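Local coordinates for beta subunit of a putative Aromatic-ring-hydroxylating dioxygenase (Novosphingobium aromaticivorans DSM 12444, PDB 3EBY), which probably serves as the beta subunit of a bacterial aromatic-ring-hydroxylating dioxygenase and probably assembles with copies of itself as a trimer, at the interface of chains A and B. Sequence-based numbering; all coordinates share one arbitrary frame. Chains: chain A/B, beta subunit of a putative Aromatic-ring-hydroxylating dioxygenase.

Contact 1: the interface of chains A and B. Residues chain A 21-22, 25; chain B 94, 96, 108.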
# COMPACT_ATOMS: atom_id res chain seq x y z
N ALA A 21 -5.93 -8.67 1.35
CA ALA A 21 -6.57 -7.88 0.28
C ALA A 21 -8.10 -7.96 0.37
O ALA A 21 -8.79 -6.95 0.38
CB ALA A 21 -6.07 -8.32 -1.10
N ALA A 22 -8.61 -9.18 0.55
CA ALA A 22 -10.05 -9.43 0.63
C ALA A 22 -10.64 -8.94 1.94
O ALA A 22 -11.75 -8.47 1.96
CB ALA A 22 -10.32 -10.91 0.47
N LEU A 25 -11.10 -5.17 1.55
CA LEU A 25 -12.20 -4.84 0.62
C LEU A 25 -13.57 -5.17 1.23
O LEU A 25 -14.52 -4.41 1.04
CB LEU A 25 -12.03 -5.54 -0.73
CG LEU A 25 -11.17 -4.75 -1.74
CD1 LEU A 25 -10.99 -5.55 -3.03
CD2 LEU A 25 -11.77 -3.37 -2.05
N ARG B 94 -3.04 -4.85 -3.13
CA ARG B 94 -3.06 -6.11 -3.85
C ARG B 94 -4.46 -6.35 -4.44
O ARG B 94 -5.46 -6.06 -3.80
CB ARG B 94 -2.64 -7.25 -2.93
CG ARG B 94 -2.60 -8.63 -3.57
CD ARG B 94 -2.12 -9.63 -2.54
NE ARG B 94 -2.06 -11.00 -3.03
CZ ARG B 94 -0.95 -11.60 -3.45
NH1 ARG B 94 0.17 -10.91 -3.60
NH2 ARG B 94 -0.98 -12.87 -3.81
N VAL B 96 -7.85 -8.20 -5.73
CA VAL B 96 -8.74 -9.34 -5.51
C VAL B 96 -9.42 -9.73 -6.81
O VAL B 96 -10.16 -8.92 -7.42
CB VAL B 96 -9.83 -9.01 -4.43
CG1 VAL B 96 -10.74 -10.21 -4.20
CG2 VAL B 96 -9.16 -8.55 -3.10
N GLU B 108 -10.48 -6.21 -8.54
CA GLU B 108 -10.64 -4.94 -7.82
C GLU B 108 -9.43 -4.72 -6.93
O GLU B 108 -8.87 -5.67 -6.42
CB GLU B 108 -11.92 -4.94 -6.99
CG GLU B 108 -13.18 -5.31 -7.80
CD GLU B 108 -14.49 -5.18 -7.03
OE1 GLU B 108 -14.50 -4.70 -5.87
OE2 GLU B 108 -15.51 -5.61 -7.61
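With CG1 of B:Val96 anti to the backbone N (chi1 -179°), its other methyl, CG2, stands beside that nitrogen and points across the interface at A:Leu25. The leucine comes from the opposite direction, its chi1 of -87° and extended chi2 carrying CD1 outward from the helix, and the two side chains meet tip to tip. A:Leu25 CD1 lies 3.5 Å from B:Val96 CG2, an ordinary van der Waals contact. The same valine methyl also rests against the helix surface: it is 3.7 Å from A:Ala21 CB and 3.9 Å from A:Ala22 CA, so one methyl group fits among three residues spaced along a single helical face. The short alanine side chains probably let the strand approach the helix backbone closely. A:Ala21 CB also touches the main chain of B:Arg94, 3.6 Å from the carbonyl O, and further out meets the start of that arginine side chain at CB. On the other flank, A:Leu25 CD1 packs 4.0 Å from the carbonyl O of B:Glu108, beside the root of its side chain. The patch is held by shape and apolar burial, without polar pairing between the two chains. In the fold, A:Ala21, A:Ala22 and A:Leu25 belong to the N-terminal helix 8-28, whereas B:Val96 begins strand 96-101, B:Arg94 lies in the loop just before it, and B:Glu108 comes from strand 104-116; the helix of one subunit thus packs on the sheet of its neighbour.

Contact 2: the interface of chains A and B. Residues chain A 25, 28, 88-91; chain B 50, 110-111, 128-129.
One face of the A:Arg89 guanidinium lies against the backbone of chain B, with the carbonyl O of B:Gly128 3.2 Å above the plane toward its rim and B:Lys129 N over the centre. The B:Arg50 guanidinium instead uses its edge, where the carbonyl O of A:Asp28 lies in plane. B:Arg50 NH1 donates to A:Asp28 O at 2.9 Å in a nearly straight bond (171° at H). The two arginines slide past each other in opposite directions, their planes 33° apart; their NH2 atoms approach without a hydrogen bond, and B:Arg50 NH2 makes a weak bond to A:Asn88 O. Bends at chi2 and chi3 fold A:Arg89 so that NH1 donates to B:Ser110 OG at 3.2 Å. An alanine in place of A:Arg89 would probably leave B:Ser110 OG without this donor and open a gap over the B:Gly128 carbonyl. A:Asp28 OD2 forms a salt bridge with A:Arg89 NH1 at 3.6 Å, and the nearby charge may help orient the guanidinium. The aspartate is itself fixed from within chain A: the A:His90 ring presents ND1 at its edge to OD1, 2.6 Å away, while the backbone N of A:His90 bonds to OD2. Both oxygens are met on their syn sides, from somewhat out of the carboxylate plane. A:Leu25 CD2 lies 3.6 Å from B:Ser110 OG. Water 1 joins the subunits, 2.7 Å from B:Ser110 OG and also bonded to A:Asp28 OD2 and A:His90 O.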
# COMPACT_ATOMS: atom_id res chain seq x y z
N LEU A 25 -11.10 -5.17 1.55
CA LEU A 25 -12.20 -4.84 0.62
C LEU A 25 -13.57 -5.17 1.23
O LEU A 25 -14.52 -4.41 1.04
CB LEU A 25 -12.03 -5.54 -0.73
CG LEU A 25 -11.17 -4.75 -1.74
CD1 LEU A 25 -10.99 -5.55 -3.03
CD2 LEU A 25 -11.77 -3.37 -2.05
N ASP A 28 -14.28 -2.20 3.53
CA ASP A 28 -14.43 -0.96 2.78
C ASP A 28 -15.74 -0.94 1.96
O ASP A 28 -16.36 0.11 1.81
CB ASP A 28 -13.27 -0.75 1.85
CG ASP A 28 -11.95 -0.55 2.60
OD1 ASP A 28 -11.97 -0.30 3.84
OD2 ASP A 28 -10.90 -0.67 1.93
N ASN A 88 -14.82 4.20 4.20
CA ASN A 88 -13.51 3.75 4.61
C ASN A 88 -12.74 3.15 3.47
O ASN A 88 -13.32 2.52 2.57
CB ASN A 88 -13.61 2.73 5.74
CG ASN A 88 -14.19 3.33 7.00
OD1 ASN A 88 -13.69 4.35 7.51
ND2 ASN A 88 -15.35 2.82 7.41
N ARG A 89 -11.42 3.24 3.57
CA ARG A 89 -10.52 2.71 2.58
C ARG A 89 -9.29 2.17 3.31
O ARG A 89 -8.59 2.93 3.97
CB ARG A 89 -10.10 3.85 1.65
CG ARG A 89 -9.21 3.45 0.54
CD ARG A 89 -9.89 2.46 -0.31
NE ARG A 89 -11.24 2.87 -0.66
CZ ARG A 89 -12.16 2.03 -1.11
NH1 ARG A 89 -11.88 0.75 -1.24
NH2 ARG A 89 -13.35 2.47 -1.46
N HIS A 90 -9.03 0.88 3.15
CA HIS A 90 -7.80 0.24 3.71
C HIS A 90 -6.73 0.12 2.62
O HIS A 90 -7.02 -0.32 1.49
CB HIS A 90 -8.09 -1.20 4.18
CG HIS A 90 -8.83 -1.31 5.48
ND1 HIS A 90 -10.17 -1.00 5.59
CD2 HIS A 90 -8.49 -1.94 6.63
CE1 HIS A 90 -10.58 -1.30 6.82
NE2 HIS A 90 -9.57 -1.85 7.48
N LEU A 91 -5.50 0.47 2.97
CA LEU A 91 -4.35 -0.01 2.26
C LEU A 91 -3.53 -0.87 3.22
O LEU A 91 -3.16 -0.42 4.31
CB LEU A 91 -3.50 1.12 1.65
CG LEU A 91 -4.12 1.96 0.51
CD1 LEU A 91 -3.12 3.06 0.15
CD2 LEU A 91 -4.38 1.13 -0.75
N ARG B 50 -18.36 7.16 -5.42
CA ARG B 50 -18.94 5.95 -4.81
C ARG B 50 -20.48 6.02 -4.78
O ARG B 50 -21.17 5.06 -5.11
CB ARG B 50 -18.40 5.77 -3.38
CG ARG B 50 -18.84 4.45 -2.71
CD ARG B 50 -18.65 4.47 -1.18
NE ARG B 50 -17.26 4.31 -0.72
CZ ARG B 50 -16.79 3.25 -0.04
NH1 ARG B 50 -17.55 2.17 0.16
NH2 ARG B 50 -15.54 3.25 0.39
N SER B 110 -7.88 -1.56 -4.04
CA SER B 110 -7.94 -0.27 -3.38
C SER B 110 -6.74 0.56 -3.79
O SER B 110 -5.70 0.02 -4.11
CB SER B 110 -7.96 -0.40 -1.85
OG SER B 110 -9.18 -0.98 -1.44
N TYR B 111 -6.93 1.87 -3.80
CA TYR B 111 -5.85 2.82 -4.10
C TYR B 111 -6.02 4.14 -3.36
O TYR B 111 -7.14 4.54 -2.99
CB TYR B 111 -5.76 3.10 -5.62
CG TYR B 111 -6.90 3.98 -6.14
CD1 TYR B 111 -6.89 5.36 -5.95
CD2 TYR B 111 -8.03 3.41 -6.73
CE1 TYR B 111 -7.97 6.15 -6.36
CE2 TYR B 111 -9.15 4.21 -7.10
CZ TYR B 111 -9.10 5.57 -6.90
OH TYR B 111 -10.20 6.36 -7.22
N GLY B 128 -9.99 5.52 -3.37
CA GLY B 128 -11.06 4.74 -4.01
C GLY B 128 -10.68 3.29 -4.22
O GLY B 128 -9.76 2.80 -3.58
N LYS B 129 -11.37 2.63 -5.15
CA LYS B 129 -10.96 1.34 -5.61
C LYS B 129 -11.13 1.23 -7.12
O LYS B 129 -12.01 1.90 -7.70
CB LYS B 129 -11.71 0.22 -4.91
CG LYS B 129 -13.16 0.10 -5.28
CD LYS B 129 -13.74 -1.21 -4.76
CE LYS B 129 -15.23 -1.27 -4.96
NZ LYS B 129 -15.79 -2.64 -4.60
O HOH W 1 -8.96 -2.22 0.95

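Contact 3: the interface of chains A and B. Residues chain A 14, 17-18, 21; chain B 13, 94.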
# COMPACT_ATOMS: atom_id res chain seq x y z
N SER A 14 1.36 -16.12 -0.31
CA SER A 14 0.26 -15.73 -1.20
C SER A 14 -1.09 -15.84 -0.52
O SER A 14 -1.96 -14.99 -0.73
CB SER A 14 0.26 -16.60 -2.47
OG SER A 14 1.41 -16.37 -3.24
N ASP A 17 -1.38 -12.84 1.94
CA ASP A 17 -1.55 -11.60 1.22
C ASP A 17 -2.95 -11.51 0.53
O ASP A 17 -3.60 -10.48 0.58
CB ASP A 17 -0.42 -11.36 0.22
CG ASP A 17 0.92 -11.01 0.89
OD1 ASP A 17 0.91 -10.38 1.97
OD2 ASP A 17 1.98 -11.30 0.26
N ASP A 18 -3.43 -12.62 -0.03
CA ASP A 18 -4.79 -12.67 -0.62
C ASP A 18 -5.86 -12.43 0.46
O ASP A 18 -6.77 -11.61 0.29
CB ASP A 18 -5.05 -14.05 -1.25
CG ASP A 18 -4.37 -14.23 -2.59
OD1 ASP A 18 -3.88 -13.27 -3.20
OD2 ASP A 18 -4.44 -15.38 -3.10
N ALA A 21 -5.93 -8.67 1.35
CA ALA A 21 -6.57 -7.88 0.28
C ALA A 21 -8.10 -7.96 0.37
O ALA A 21 -8.79 -6.95 0.38
CB ALA A 21 -6.07 -8.32 -1.10
N GLN B 13 -2.86 -13.58 -10.94
CA GLN B 13 -2.65 -12.69 -9.77
C GLN B 13 -1.39 -11.84 -9.95
O GLN B 13 -1.42 -10.61 -9.79
CB GLN B 13 -2.53 -13.52 -8.49
CG GLN B 13 -2.35 -12.67 -7.21
CD GLN B 13 -3.62 -12.00 -6.81
OE1 GLN B 13 -4.63 -12.65 -6.61
NE2 GLN B 13 -3.57 -10.66 -6.65
N ARG B 94 -3.04 -4.85 -3.13
CA ARG B 94 -3.06 -6.11 -3.85
C ARG B 94 -4.46 -6.35 -4.44
O ARG B 94 -5.46 -6.06 -3.80
CB ARG B 94 -2.64 -7.25 -2.93
CG ARG B 94 -2.60 -8.63 -3.57
CD ARG B 94 -2.12 -9.63 -2.54
NE ARG B 94 -2.06 -11.00 -3.03
CZ ARG B 94 -0.95 -11.60 -3.45
NH1 ARG B 94 0.17 -10.91 -3.60
NH2 ARG B 94 -0.98 -12.87 -3.81
O HOH W 2 -4.27 -15.36 -5.87
O HOH W 3 1.10 -14.23 -5.00
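A charged, water-lined interface between helix and loop is centred on the salt bridge of A:Asp18 and B:Arg94, and it ties neighbouring subunits of the deposited trimer together near their N-terminal helices. The arginine chain is extended from CG to NE, with CG anti to the backbone N (chi1 -179°), and so reaches along the helix surface. It grips the aspartate side-on, NE and NH2 both donating to one carboxylate oxygen. B:Arg94 NE lies 2.9 Å from A:Asp18 OD1, on its anti side, and NH2 approaches the same oxygen at 3.0 Å from above the carboxylate plane. Both bonds lie within the guanidinium plane, which is turned 47° from the carboxylate. The guanidinium lies between A:Asp17 CB, 3.5 Å above one face, and B:Gln13 NE2 over the opposite face, each offset toward its rim. A methionine replacing B:Arg94 would probably leave the A:Asp18 carboxylate without its cationic mate and the water near A:Ser14 without a donor. That water, water 3, is 2.8 Å from B:Arg94 NH2 and also bonds to A:Ser14 OG. Water 2 connects A:Asp18 OD2 to the amide oxygen OE1 of B:Gln13, at 2.8 Å from the latter. All the chain A residues here lie on helix 8-28, B:Gln13 lies on the same helix of the other copy, and B:Arg94 reaches between them from the loop that precedes strand 96-101.

Contact 4: the interface of chains A and B. Residues chain A 87-89, 116, 120, 122; chain B 50, 127, 151-153.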
# COMPACT_ATOMS: atom_id res chain seq x y z
N PHE A 87 -17.14 6.70 4.71
CA PHE A 87 -16.57 5.79 3.73
C PHE A 87 -15.14 5.49 4.13
O PHE A 87 -14.34 6.41 4.35
CB PHE A 87 -16.57 6.41 2.34
CG PHE A 87 -17.95 6.67 1.80
CD1 PHE A 87 -19.02 5.87 2.16
CD2 PHE A 87 -18.17 7.72 0.91
CE1 PHE A 87 -20.29 6.13 1.67
CE2 PHE A 87 -19.43 7.95 0.40
CZ PHE A 87 -20.49 7.16 0.79
N ASN A 88 -14.82 4.20 4.20
CA ASN A 88 -13.51 3.75 4.61
C ASN A 88 -12.74 3.15 3.47
O ASN A 88 -13.32 2.52 2.57
CB ASN A 88 -13.61 2.73 5.74
CG ASN A 88 -14.19 3.33 7.00
OD1 ASN A 88 -13.69 4.35 7.51
ND2 ASN A 88 -15.35 2.82 7.41
N ARG A 89 -11.42 3.24 3.57
CA ARG A 89 -10.52 2.71 2.58
C ARG A 89 -9.29 2.17 3.31
O ARG A 89 -8.59 2.93 3.97
CB ARG A 89 -10.10 3.85 1.65
CG ARG A 89 -9.21 3.45 0.54
CD ARG A 89 -9.89 2.46 -0.31
NE ARG A 89 -11.24 2.87 -0.66
CZ ARG A 89 -12.16 2.03 -1.11
NH1 ARG A 89 -11.88 0.75 -1.24
NH2 ARG A 89 -13.35 2.47 -1.46
N THR A 116 -13.48 9.06 4.77
CA THR A 116 -14.08 10.25 4.19
C THR A 116 -15.43 10.47 4.83
O THR A 116 -16.28 9.58 4.85
CB THR A 116 -14.28 10.10 2.66
OG1 THR A 116 -13.04 9.75 2.05
CG2 THR A 116 -14.79 11.39 2.06
N GLY A 120 -16.34 15.74 3.04
CA GLY A 120 -15.76 15.26 1.78
C GLY A 120 -14.24 15.12 1.75
O GLY A 120 -13.69 14.66 0.75
N THR A 122 -10.77 13.38 2.67
CA THR A 122 -10.26 12.09 3.08
C THR A 122 -9.07 12.31 4.02
O THR A 122 -8.11 12.99 3.68
CB THR A 122 -9.84 11.24 1.87
OG1 THR A 122 -10.93 11.18 0.95
CG2 THR A 122 -9.45 9.83 2.30
N ARG B 50 -18.36 7.16 -5.42
CA ARG B 50 -18.94 5.95 -4.81
C ARG B 50 -20.48 6.02 -4.78
O ARG B 50 -21.17 5.06 -5.11
CB ARG B 50 -18.40 5.77 -3.38
CG ARG B 50 -18.84 4.45 -2.71
CD ARG B 50 -18.65 4.47 -1.18
NE ARG B 50 -17.26 4.31 -0.72
CZ ARG B 50 -16.79 3.25 -0.04
NH1 ARG B 50 -17.55 2.17 0.16
NH2 ARG B 50 -15.54 3.25 0.39
N ALA B 127 -8.95 8.92 -2.89
CA ALA B 127 -8.98 7.52 -2.42
C ALA B 127 -10.17 6.80 -3.03
O ALA B 127 -11.27 7.36 -3.12
CB ALA B 127 -9.06 7.46 -0.86
N ASP B 151 -13.93 8.09 -3.21
CA ASP B 151 -14.55 8.59 -1.99
C ASP B 151 -14.42 10.12 -1.85
O ASP B 151 -15.36 10.78 -1.45
CB ASP B 151 -13.92 7.90 -0.77
CG ASP B 151 -14.19 6.42 -0.74
OD1 ASP B 151 -15.13 5.98 -1.45
OD2 ASP B 151 -13.41 5.69 -0.06
N THR B 152 -13.26 10.65 -2.23
CA THR B 152 -12.86 12.03 -1.96
C THR B 152 -13.63 13.02 -2.85
O THR B 152 -13.60 12.91 -4.07
CB THR B 152 -11.36 12.21 -2.20
OG1 THR B 152 -10.64 11.08 -1.63
CG2 THR B 152 -10.83 13.53 -1.58
N LEU B 153 -14.27 14.01 -2.22
CA LEU B 153 -15.24 14.91 -2.92
C LEU B 153 -14.57 15.78 -3.98
O LEU B 153 -15.00 15.83 -5.15
CB LEU B 153 -15.92 15.83 -1.90
CG LEU B 153 -16.89 16.91 -2.42
CD1 LEU B 153 -17.99 16.30 -3.28
CD2 LEU B 153 -17.49 17.70 -1.26
O HOH W 4 -12.36 7.20 2.18
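Tight packing is seen where B:Arg50 runs alongside A:Phe87 in the opposite direction: CD sits over the ring face, 3.5 Å from the centroid, in a CH-pi contact. The bend at chi3 (-76°) turns the guanidinium back nearly parallel to the ring, the planes 15° apart. B:Asp151 fixes that rotation from within chain B, taking NE at OD1 (2.8 Å) and NH2 at OD2, so the arginine grips both carboxylate oxygens side-on. Across the interface, the carboxylate also forms a longer salt bridge, with A:Arg89 NH2 3.5 Å from B:Asp151 OD2. Its two arginine neighbours would probably favour the charged form of this acid. A second close point is the pair of threonine hydroxyls, A:Thr122 OG1 and B:Thr152 OG1, 2.6 Å apart, their side chains crossing at about a right angle. A:Thr116 OG1 continues the hydroxyl chain on one side, and the backbone N of B:Ala127 ends it on the other. Between these points direct packing gives way to a bridging water: water 4 is 2.9 Å from B:Asp151 OD2 and is also held by A:Phe87 O and A:Thr116 OG1. Beyond the threonines, B:Leu153 N makes a straight bond to A:Gly120 O at 3.1 Å. Strands 87-92, 104-116 and 122-135 of chain A, with the turn bearing A:Gly120, here face the 3-10 helix 50-54, strand 122-135 and the segment following strand 145-150 of chain B.

The four contacts form one continuous seam between two subunits of the deposited trimer. Contact 3 lies about 7 Å from contact 1, which is about 9 Å from contact 2, and contact 4 follows about 8 Å further; contacts 3 and 4, at the ends, are about 23 Å apart, all measured between C-alpha centres. A:Ala21 and B:Arg94 join contacts 1 and 3, A:Leu25 joins contacts 1 and 2, and A:Asn88, A:Arg89 and B:Arg50 join contacts 2 and 4. Helix 8-28 of chain A runs through contacts 1 to 3; strand 87-92 joins it at contact 2 and continues into contact 4, so helix and sheet probably secure the assembly together.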